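Local coordinates for M152 protein (Murid herpesvirus 1, PDB 4G59), which probably binds RAE-1 family ligands of the NKG2D receptor through an MHC class I-like fold, helping the virus evade natural killer cells, at residues 60-64 against 65-69; 211-214 against 215-219; 138-142 against 143-147. One frame throughout, in Å; residues are numbered along the deposited sequence.

Contact 1: residues 60-64 against 65-69. With NAG (2-acetamido-2-deoxy-beta-D-glucopyranose), chain E.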
loop_
_atom_site.group_PDB
_atom_site.type_symbol
_atom_site.label_atom_id
_atom_site.label_comp_id
_atom_site.label_asym_id
_atom_site.label_seq_id
_atom_site.Cartn_x
_atom_site.Cartn_y
_atom_site.Cartn_z
ATOM N N PRO B 60 -1.912 -2.333 -22.034
ATOM C CA PRO B 60 -2.623 -2.265 -23.319
ATOM C C PRO B 60 -2.394 -3.487 -24.203
ATOM O O PRO B 60 -3.192 -3.724 -25.117
ATOM C CB PRO B 60 -2.049 -0.996 -23.986
ATOM C CG PRO B 60 -0.731 -0.738 -23.286
ATOM C CD PRO B 60 -0.951 -1.227 -21.868
ATOM N N TRP B 61 -1.325 -4.236 -23.936
ATOM C CA TRP B 61 -1.062 -5.484 -24.646
ATOM C C TRP B 61 -1.800 -6.677 -24.049
ATOM O O TRP B 61 -1.585 -7.812 -24.499
ATOM C CB TRP B 61 0.445 -5.808 -24.689
ATOM C CG TRP B 61 1.189 -5.480 -23.428
ATOM C CD1 TRP B 61 1.872 -4.332 -23.172
ATOM C CD2 TRP B 61 1.331 -6.304 -22.256
ATOM N NE1 TRP B 61 2.430 -4.383 -21.917
ATOM C CE2 TRP B 61 2.117 -5.582 -21.332
ATOM C CE3 TRP B 61 0.869 -7.573 -21.898
ATOM C CZ2 TRP B 61 2.455 -6.092 -20.062
ATOM C CZ3 TRP B 61 1.209 -8.085 -20.617
ATOM C CH2 TRP B 61 1.991 -7.337 -19.724
ATOM N N MET B 62 -2.631 -6.453 -23.029
ATOM C CA MET B 62 -3.449 -7.543 -22.482
ATOM C C MET B 62 -4.890 -7.399 -22.952
ATOM O O MET B 62 -5.479 -6.316 -22.865
ATOM C CB MET B 62 -3.479 -7.525 -20.952
ATOM C CG MET B 62 -2.174 -7.786 -20.244
ATOM S SD MET B 62 -2.309 -7.414 -18.471
ATOM C CE MET B 62 -3.462 -8.732 -18.014
ATOM N N ASN B 63 -5.481 -8.511 -23.368
ATOM C CA ASN B 63 -6.901 -8.526 -23.637
ATOM C C ASN B 63 -7.548 -9.052 -22.364
ATOM O O ASN B 63 -7.431 -10.233 -22.038
ATOM C CB ASN B 63 -7.221 -9.440 -24.819
ATOM C CG ASN B 63 -8.702 -9.475 -25.143
ATOM O OD1 ASN B 63 -9.507 -8.801 -24.500
ATOM N ND2 ASN B 63 -9.068 -10.262 -26.147
ATOM N N VAL B 64 -8.228 -8.165 -21.645
ATOM C CA VAL B 64 -8.885 -8.525 -20.385
ATOM C C VAL B 64 -10.035 -9.524 -20.580
ATOM O O VAL B 64 -10.221 -10.444 -19.771
ATOM C CB VAL B 64 -9.349 -7.259 -19.610
ATOM C CG1 VAL B 64 -10.169 -6.342 -20.515
ATOM C CG2 VAL B 64 -10.126 -7.635 -18.357
ATOM N N SER B 65 -10.782 -9.367 -21.672
ATOM C CA SER B 65 -11.842 -10.313 -22.003
ATOM C C SER B 65 -11.354 -11.772 -22.089
ATOM O O SER B 65 -12.108 -12.703 -21.807
ATOM C CB SER B 65 -12.557 -9.884 -23.287
ATOM O OG SER B 65 -13.432 -8.797 -23.035
ATOM N N GLU B 66 -10.084 -11.957 -22.447
ATOM C CA GLU B 66 -9.477 -13.281 -22.562
ATOM C C GLU B 66 -9.065 -13.857 -21.212
ATOM O O GLU B 66 -8.460 -14.925 -21.152
ATOM C CB GLU B 66 -8.254 -13.224 -23.484
ATOM C CG GLU B 66 -8.422 -13.943 -24.810
ATOM C CD GLU B 66 -7.327 -13.603 -25.804
ATOM O OE1 GLU B 66 -7.145 -12.404 -26.102
ATOM O OE2 GLU B 66 -6.652 -14.538 -26.284
ATOM N N LEU B 67 -9.379 -13.150 -20.131
ATOM C CA LEU B 67 -8.964 -13.582 -18.797
ATOM C C LEU B 67 -10.128 -14.278 -18.074
ATOM O O LEU B 67 -10.421 -13.994 -16.908
ATOM C CB LEU B 67 -8.432 -12.397 -17.982
ATOM C CG LEU B 67 -6.976 -11.927 -18.146
ATOM C CD1 LEU B 67 -6.614 -11.656 -19.581
ATOM C CD2 LEU B 67 -6.705 -10.676 -17.325
ATOM N N ALA B 68 -10.779 -15.201 -18.782
ATOM C CA ALA B 68 -11.951 -15.917 -18.271
ATOM C C ALA B 68 -11.682 -16.733 -17.007
ATOM O O ALA B 68 -12.442 -16.664 -16.043
ATOM C CB ALA B 68 -12.545 -16.810 -19.367
ATOM N N GLN B 69 -10.619 -17.525 -17.027
ATOM C CA GLN B 69 -10.316 -18.426 -15.918
ATOM C C GLN B 69 -9.971 -17.655 -14.645
ATOM O O GLN B 69 -10.545 -17.914 -13.584
ATOM C CB GLN B 69 -9.189 -19.388 -16.295
ATOM C CG GLN B 69 -9.529 -20.379 -17.397
ATOM C CD GLN B 69 -9.699 -19.737 -18.759
ATOM O OE1 GLN B 69 -9.073 -18.717 -19.070
ATOM N NE2 GLN B 69 -10.554 -20.329 -19.584
HETATM C C1 NAG E . -10.336 -10.310 -26.630
HETATM C C2 NAG E . -11.740 -10.891 -26.513
HETATM C C3 NAG E . -12.431 -10.815 -27.866
HETATM C C4 NAG E . -12.417 -9.365 -28.313
HETATM C C5 NAG E . -10.968 -8.900 -28.380
HETATM C C6 NAG E . -10.873 -7.470 -28.896
HETATM C C7 NAG E . -12.040 -13.281 -26.825
HETATM C C8 NAG E . -11.924 -14.652 -26.226
HETATM N N2 NAG E . -11.675 -12.264 -26.051
HETATM O O3 NAG E . -13.762 -11.261 -27.749
HETATM O O4 NAG E . -13.013 -9.252 -29.585
HETATM O O5 NAG E . -10.423 -8.973 -27.082
HETATM O O6 NAG E . -9.521 -7.068 -28.922
HETATM O O7 NAG E . -12.452 -13.137 -27.976
#
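Met-62 and Leu-67 close the packed side of this turn, their side chains crossing at about a right angle with Met-62 CE 3.8 Å from Leu-67 CD2. Both are buried, and Phe-48 of strand 48-50 touches each of them. Leu-67 is the N-cap residue of helix 68-89, and two successive backbone bonds lead up to it: Glu-66 N to Asn-63 O (3.2 Å) and Leu-67 N to Val-64 O (2.9 Å).

The other side carries the sugar. Asn-63 holds CG anti to its own N (chi1 -180°), which sets the amide beside Ser-65 and Glu-66, and ND2 is joined to C1 of the NAG at 1.4 Å. On this exposed side, where Ser-65 and Glu-66 face solvent, the sugar is touched lightly: Ser-65 CB approaches NAG C2 at 3.5 Å, and Glu-66 CG lies 3.8 Å from NAG C8, the acetyl methyl.

OD1 of Asn-63 accepts a weak bond from Ser-65 N. Its ND2 donates to Glu-66 OE1 at 2.9 Å, meeting the anti side of that oxygen 23° out of the carboxylate plane. Asn-63, Val-64 and Ser-65 form an Asn-X-Ser sequon. Since the glycosylated nitrogen keeps a single hydrogen, this bond uses it and should restrain rotation at the root of the glycan.

Contact 2: residues 211-214 against 215-219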
loop_
_atom_site.group_PDB
_atom_site.type_symbol
_atom_site.label_atom_id
_atom_site.label_comp_id
_atom_site.label_asym_id
_atom_site.label_seq_id
_atom_site.Cartn_x
_atom_site.Cartn_y
_atom_site.Cartn_z
ATOM N N ILE B 211 14.379 0.505 -5.333
ATOM C CA ILE B 211 15.033 1.798 -5.248
ATOM C C ILE B 211 15.640 1.947 -3.844
ATOM O O ILE B 211 14.975 1.674 -2.839
ATOM C CB ILE B 211 14.049 2.931 -5.575
ATOM C CG1 ILE B 211 14.719 4.289 -5.485
ATOM C CG2 ILE B 211 12.867 2.918 -4.653
ATOM C CD1 ILE B 211 13.953 5.355 -6.293
ATOM N N SER B 212 16.907 2.340 -3.785
ATOM C CA SER B 212 17.605 2.505 -2.526
ATOM C C SER B 212 18.693 3.549 -2.770
ATOM O O SER B 212 18.882 3.984 -3.914
ATOM C CB SER B 212 18.198 1.173 -2.063
ATOM O OG SER B 212 19.262 0.762 -2.911
ATOM N N LEU B 213 19.385 3.970 -1.712
ATOM C CA LEU B 213 20.438 4.986 -1.843
ATOM C C LEU B 213 21.794 4.308 -1.796
ATOM O O LEU B 213 21.966 3.330 -1.073
ATOM C CB LEU B 213 20.344 6.014 -0.715
ATOM C CG LEU B 213 20.779 7.444 -1.014
ATOM C CD1 LEU B 213 19.742 8.089 -1.917
ATOM C CD2 LEU B 213 20.962 8.246 0.286
ATOM N N ALA B 214 22.762 4.842 -2.536
ATOM C CA ALA B 214 24.034 4.151 -2.759
ATOM C C ALA B 214 24.795 3.835 -1.479
ATOM O O ALA B 214 25.417 2.776 -1.364
ATOM C CB ALA B 214 24.906 4.946 -3.706
ATOM N N ASN B 215 24.764 4.756 -0.521
ATOM C CA ASN B 215 25.541 4.570 0.698
ATOM C C ASN B 215 24.787 3.837 1.803
ATOM O O ASN B 215 25.306 3.684 2.904
ATOM C CB ASN B 215 26.112 5.908 1.202
ATOM C CG ASN B 215 25.063 6.785 1.871
ATOM O OD1 ASN B 215 23.858 6.634 1.643
ATOM N ND2 ASN B 215 25.520 7.714 2.704
ATOM N N GLY B 216 23.561 3.395 1.521
ATOM C CA GLY B 216 22.830 2.570 2.469
ATOM C C GLY B 216 21.826 3.283 3.363
ATOM O O GLY B 216 21.001 2.637 4.033
ATOM N N VAL B 217 21.893 4.608 3.392
ATOM C CA VAL B 217 20.943 5.405 4.176
ATOM C C VAL B 217 19.503 5.062 3.817
ATOM O O VAL B 217 19.176 5.004 2.631
ATOM C CB VAL B 217 21.147 6.892 3.910
ATOM C CG1 VAL B 217 20.014 7.698 4.538
ATOM C CG2 VAL B 217 22.485 7.335 4.453
ATOM N N ASP B 218 18.640 4.841 4.812
ATOM C CA ASP B 218 17.251 4.465 4.511
ATOM C C ASP B 218 16.474 5.580 3.803
ATOM O O ASP B 218 16.686 6.774 4.045
ATOM C CB ASP B 218 16.498 3.997 5.758
ATOM C CG ASP B 218 16.986 2.648 6.264
ATOM O OD1 ASP B 218 17.353 1.793 5.422
ATOM O OD2 ASP B 218 17.005 2.448 7.503
ATOM N N ILE B 219 15.595 5.169 2.901
ATOM C CA ILE B 219 14.670 6.074 2.241
ATOM C C ILE B 219 13.296 5.430 2.287
ATOM O O ILE B 219 13.165 4.238 2.544
ATOM C CB ILE B 219 15.055 6.312 0.764
ATOM C CG1 ILE B 219 15.202 4.988 0.018
ATOM C CG2 ILE B 219 16.347 7.103 0.657
ATOM C CD1 ILE B 219 15.708 5.196 -1.390
#
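Leu-213 and Ile-219 meet across a type I beta turn, Leu-213 to Gly-216, which ends strand 210-213 and starts the passage to strand 220-225. Those strands belong to different four-stranded antiparallel sheets, so the chain crosses here from one sheet to the other, as in a beta sandwich; this is consistent with the immunoglobulin-like domain of MHC class I relatives. The end-to-end directions of 211-214 and 215-219 differ by 148°, evidence of a near reversal, and Gly-216 N closes the turn on Leu-213 O at 3.0 Å.

Leu-213 is the apolar centre. Its CB bond points toward 215-219, and its CD2 runs beside Val-217, 3.9 Å from that residue's CB, the two side chains pointing the same way. Leu-237, Leu-242, Phe-248 and Phe-250 also touch Leu-213, placing it in the interior between the sheets.

Asn-215 lies alongside on the exposed turn. Its chi1 of 76° folds the amide back over the turn, bringing OD1 3.6 Å from Leu-213 CD2. The same oxygen accepts a long, weak but fairly straight bond from Val-217 N, at 3.3 Å and 164°, an Asx turn that may help to hold the residue after the beta turn. Between them Gly-216 has a positive phi, readily adopted by a residue without a side chain.

Ile-219, buried and touching Ala-235, returns toward the strand. With CG1 between the backbone N and the carbonyl carbon and chi2 extended, its delta methyl reaches back to the strand backbone rather than chiefly to another side chain: Ile-219 CD1 sits 3.5 Å from Ser-212 CA and 3.7 Å from Ser-212 C.

Contact 3: residues 138-142 against 143-147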
loop_
_atom_site.group_PDB
_atom_site.type_symbol
_atom_site.label_atom_id
_atom_site.label_comp_id
_atom_site.label_asym_id
_atom_site.label_seq_id
_atom_site.Cartn_x
_atom_site.Cartn_y
_atom_site.Cartn_z
ATOM N N PRO B 138 -11.833 -13.615 19.997
ATOM C CA PRO B 138 -11.890 -14.587 21.093
ATOM C C PRO B 138 -12.926 -15.678 20.812
ATOM O O PRO B 138 -12.736 -16.829 21.208
ATOM C CB PRO B 138 -12.306 -13.727 22.288
ATOM C CG PRO B 138 -13.130 -12.621 21.685
ATOM C CD PRO B 138 -12.542 -12.360 20.319
ATOM N N ASP B 139 -13.998 -15.308 20.118
ATOM C CA ASP B 139 -15.072 -16.234 19.780
ATOM C C ASP B 139 -14.742 -17.171 18.618
ATOM O O ASP B 139 -15.483 -18.123 18.369
ATOM C CB ASP B 139 -16.353 -15.463 19.452
ATOM C CG ASP B 139 -16.914 -14.721 20.651
ATOM O OD1 ASP B 139 -16.875 -15.280 21.771
ATOM O OD2 ASP B 139 -17.395 -13.579 20.462
ATOM N N VAL B 140 -13.643 -16.914 17.912
ATOM C CA VAL B 140 -13.300 -17.724 16.741
ATOM C C VAL B 140 -12.236 -18.786 17.041
ATOM O O VAL B 140 -11.194 -18.482 17.628
ATOM C CB VAL B 140 -12.846 -16.842 15.567
ATOM C CG1 VAL B 140 -12.319 -17.696 14.425
ATOM C CG2 VAL B 140 -14.008 -15.962 15.099
ATOM N N SER B 141 -12.504 -20.031 16.641
ATOM C CA SER B 141 -11.559 -21.130 16.889
ATOM C C SER B 141 -10.412 -21.190 15.865
ATOM O O SER B 141 -10.607 -20.974 14.678
ATOM C CB SER B 141 -12.273 -22.479 16.924
ATOM O OG SER B 141 -12.643 -22.891 15.623
ATOM N N GLU B 142 -9.221 -21.486 16.358
ATOM C CA GLU B 142 -8.075 -21.786 15.533
ATOM C C GLU B 142 -8.398 -22.845 14.474
ATOM O O GLU B 142 -7.881 -22.776 13.357
ATOM C CB GLU B 142 -6.940 -22.253 16.437
ATOM C CG GLU B 142 -5.684 -22.715 15.732
ATOM C CD GLU B 142 -4.472 -22.619 16.644
ATOM O OE1 GLU B 142 -4.363 -21.608 17.374
ATOM O OE2 GLU B 142 -3.632 -23.544 16.642
ATOM N N ASP B 143 -9.252 -23.810 14.817
ATOM C CA ASP B 143 -9.596 -24.894 13.899
ATOM C C ASP B 143 -10.279 -24.332 12.662
ATOM O O ASP B 143 -9.956 -24.700 11.522
ATOM C CB ASP B 143 -10.541 -25.907 14.557
ATOM C CG ASP B 143 -9.945 -26.569 15.775
ATOM O OD1 ASP B 143 -8.936 -27.283 15.623
ATOM O OD2 ASP B 143 -10.512 -26.392 16.877
ATOM N N ASP B 144 -11.242 -23.446 12.906
ATOM C CA ASP B 144 -12.008 -22.814 11.845
ATOM C C ASP B 144 -11.138 -21.954 10.911
ATOM O O ASP B 144 -11.306 -21.978 9.682
ATOM C CB ASP B 144 -13.124 -21.969 12.459
ATOM C CG ASP B 144 -14.441 -22.704 12.524
ATOM O OD1 ASP B 144 -14.580 -23.706 11.788
ATOM O OD2 ASP B 144 -15.334 -22.267 13.296
ATOM N N ILE B 145 -10.213 -21.204 11.502
ATOM C CA ILE B 145 -9.286 -20.371 10.737
ATOM C C ILE B 145 -8.352 -21.207 9.853
ATOM O O ILE B 145 -8.123 -20.887 8.681
ATOM C CB ILE B 145 -8.455 -19.494 11.669
ATOM C CG1 ILE B 145 -9.362 -18.476 12.362
ATOM C CG2 ILE B 145 -7.311 -18.820 10.916
ATOM C CD1 ILE B 145 -8.737 -17.837 13.573
ATOM N N ALA B 146 -7.835 -22.287 10.421
ATOM C CA ALA B 146 -6.960 -23.189 9.699
ATOM C C ALA B 146 -7.698 -23.825 8.526
ATOM O O ALA B 146 -7.141 -23.978 7.432
ATOM C CB ALA B 146 -6.421 -24.254 10.640
ATOM N N ARG B 147 -8.950 -24.207 8.747
ATOM C CA ARG B 147 -9.681 -24.960 7.725
ATOM C C ARG B 147 -10.006 -24.041 6.547
ATOM O O ARG B 147 -10.001 -24.462 5.377
ATOM C CB ARG B 147 -10.912 -25.685 8.324
ATOM C CG ARG B 147 -12.277 -24.996 8.171
ATOM C CD ARG B 147 -13.439 -25.774 8.875
ATOM N NE ARG B 147 -13.321 -25.829 10.344
ATOM C CZ ARG B 147 -12.964 -26.916 11.039
ATOM N NH1 ARG B 147 -12.691 -28.059 10.411
ATOM N NH2 ARG B 147 -12.874 -26.867 12.361
#
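Glu-142 O receives Ala-146 N at 3.0 Å, the shortest polar bond between 138-142 and 143-147, and belongs to the first turn of helix 142-148. This is a helix N-terminus closed by two recognised devices, a serine N-cap and a hydrophobic staple.

Ser-141 is the N-cap. Its chi1 of 74° swings OG over the start of the helix, where it accepts from Asp-144 N at 3.1 Å and 158°, occupying an N-H that has no preceding helical turn to bond with. Ser-141 O meanwhile takes Ile-145 N at 3.2 Å, with the donor in the carbonyl plane, so both oxygens of this residue are engaged by the helix.

The staple joins the residue before the cap, Val-140, to the fourth residue after the cap, Ile-145: Val-140 CG1 lies 3.7 Å from Ile-145 CD1, the side chains crossing at about a right angle. Val-88 and Phe-89 touch Val-140 and Tyr-84 touches Ile-145, so the staple also seats this short helix on helix 68-89.

Glu-142, Asp-143 and Asp-144 bring three acids to the first turn, where their charge would probably suit the positive end of the helix dipole. Asp-144 has a further partner: its OD1 offers the anti lone pair to Arg-147 NE, a salt bridge of 2.9 Å lying 15° out of the guanidinium plane.

How the contacts relate
Contacts 1 and 3 are tied together by helix 68-89: residues 60-69 lead into its first turn, while 138-147 pack on its far end through Val-88 and Phe-89. Their centres are 37 Å apart, with about 20 Å between nearest atoms, and both lie in the MHC class I-like N-terminal part of the protein. Contact 2 stands on the opposite side of the chain's centre from contact 1, 38 Å between centres, and 42 Å from contact 3. None touches another. Contacts 1 and 2 each lie beside a glycan, but a different one: contact 1 contains the glycosylated Asn-63, and in contact 2 Ser-212 has its side chain about 5 Å from an NAG; Asn-210, two residues earlier, is itself glycosylated.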